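PDB 4ACK: TSSL from Francisella novicida, which is the DotU-family component of a type VI secretion system, probably serving as part of the membrane-anchored assembly through which this bacterium delivers effector proteins. Local coordinates for residues E105-D108 with N109-E113. Sequence-based numbering, arbitrary orientation.
Sequences EITD and NILSE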
# COMPACT_ATOMS: atom_id res chain seq x y z
N GLU A 105 -11.10 5.85 -1.52
CA GLU A 105 -11.67 6.22 -2.81
C GLU A 105 -11.41 5.14 -3.88
O GLU A 105 -12.33 4.74 -4.59
CB GLU A 105 -11.13 7.54 -3.33
CG GLU A 105 -12.02 8.03 -4.49
CD GLU A 105 -11.51 9.34 -5.08
OE1 GLU A 105 -11.03 10.17 -4.30
OE2 GLU A 105 -11.56 9.53 -6.30
N ILE A 106 -10.17 4.67 -4.01
CA ILE A 106 -9.88 3.48 -4.86
C ILE A 106 -10.78 2.30 -4.54
O ILE A 106 -11.39 1.67 -5.46
CB ILE A 106 -8.42 3.06 -4.72
CG1 ILE A 106 -7.60 4.18 -5.36
CG2 ILE A 106 -8.17 1.62 -5.34
CD1 ILE A 106 -6.07 4.11 -5.11
N THR A 107 -10.93 2.02 -3.25
CA THR A 107 -11.70 0.88 -2.81
C THR A 107 -13.18 1.05 -3.22
O THR A 107 -13.78 0.09 -3.72
CB THR A 107 -11.56 0.67 -1.30
OG1 THR A 107 -10.14 0.53 -0.96
CG2 THR A 107 -12.35 -0.55 -0.82
N ASP A 108 -13.76 2.26 -3.01
CA ASP A 108 -15.09 2.58 -3.55
C ASP A 108 -15.18 2.24 -5.04
O ASP A 108 -16.13 1.64 -5.46
CB ASP A 108 -15.44 4.09 -3.39
CG ASP A 108 -15.63 4.49 -1.93
OD1 ASP A 108 -16.00 3.65 -1.10
OD2 ASP A 108 -15.34 5.65 -1.62
N ASN A 109 -14.22 2.68 -5.83
CA ASN A 109 -14.27 2.45 -7.24
C ASN A 109 -14.26 0.96 -7.60
O ASN A 109 -15.19 0.50 -8.29
CB ASN A 109 -13.17 3.18 -7.92
CG ASN A 109 -13.35 4.72 -7.84
OD1 ASN A 109 -14.39 5.20 -7.38
ND2 ASN A 109 -12.35 5.47 -8.29
N ILE A 110 -13.29 0.20 -7.09
CA ILE A 110 -13.22 -1.23 -7.43
C ILE A 110 -14.39 -1.98 -6.88
O ILE A 110 -14.76 -3.03 -7.39
CB ILE A 110 -11.91 -1.89 -7.02
CG1 ILE A 110 -11.80 -2.13 -5.50
CG2 ILE A 110 -10.77 -1.08 -7.58
CD1 ILE A 110 -10.40 -2.83 -5.13
N LEU A 111 -15.01 -1.44 -5.83
CA LEU A 111 -16.17 -2.16 -5.26
C LEU A 111 -17.50 -1.85 -5.99
O LEU A 111 -18.45 -2.62 -5.88
CB LEU A 111 -16.34 -1.95 -3.73
CG LEU A 111 -15.43 -2.71 -2.73
CD1 LEU A 111 -15.68 -2.13 -1.36
CD2 LEU A 111 -15.72 -4.25 -2.69
N SER A 112 -17.59 -0.68 -6.57
CA SER A 112 -18.75 -0.27 -7.32
C SER A 112 -18.96 -0.96 -8.64
O SER A 112 -20.05 -1.30 -8.99
CB SER A 112 -18.79 1.23 -7.47
OG SER A 112 -18.08 1.62 -8.59
N GLU A 113 -17.88 -1.17 -9.37
CA GLU A 113 -17.93 -1.78 -10.68
C GLU A 113 -17.16 -3.06 -10.79
O GLU A 113 -16.01 -3.14 -10.47
CB GLU A 113 -17.33 -0.84 -11.68
CG GLU A 113 -18.24 0.20 -12.16
CD GLU A 113 -17.66 0.90 -13.33
OE1 GLU A 113 -16.80 1.75 -13.12
OE2 GLU A 113 -18.06 0.61 -14.46
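Thr-107 turns its CG2 methyl directly opposite the backbone N, which places OG1 beside that N (chi1 -56°), and so lays the methyl beside Leu-111, whose CG is turned away from its own carbonyl carbon; the two side chains run side by side in the same direction, CG2 of Thr-107 lying 3.7 Å from CD1 of Leu-111. From its place beside the backbone N, OG1 of Thr-107 hydrogen-bonds the carbonyl of Val-103 one turn back. One turn is likewise spanned by Ile-106 and Ile-110, whose CG2 methyls approach only loosely, at 4.4 Å. These pairs are i to i+4 neighbours on the last turns of helix 99-112, in the all-helical cytoplasmic domain of this DotU protein. Ile-110 N donates to Ile-106 O in a nearly straight bond (169°). The hydrogen bond from Leu-111 N to Thr-107 O, 2.9 Å long, is more bent. Asp-108 O accepts Ser-112 N at 3.0 Å and, weakly, Leu-111 N, as the helix nears its end; Glu-113 is the first residue to leave helical geometry. Ser-112 OG turns back to donate to Asn-109 O at 3.1 Å. Around the helix, Ile-106 packs on Phe-63 and Pro-64 of helix 55-79, while Thr-107 and Leu-111 both rest on Ile-152 of helix 143-153. OD1 of Asp-108 is hydrogen-bonded to the hydroxyl of Tyr-148, and ND2 of Asn-109 to that of Tyr-60.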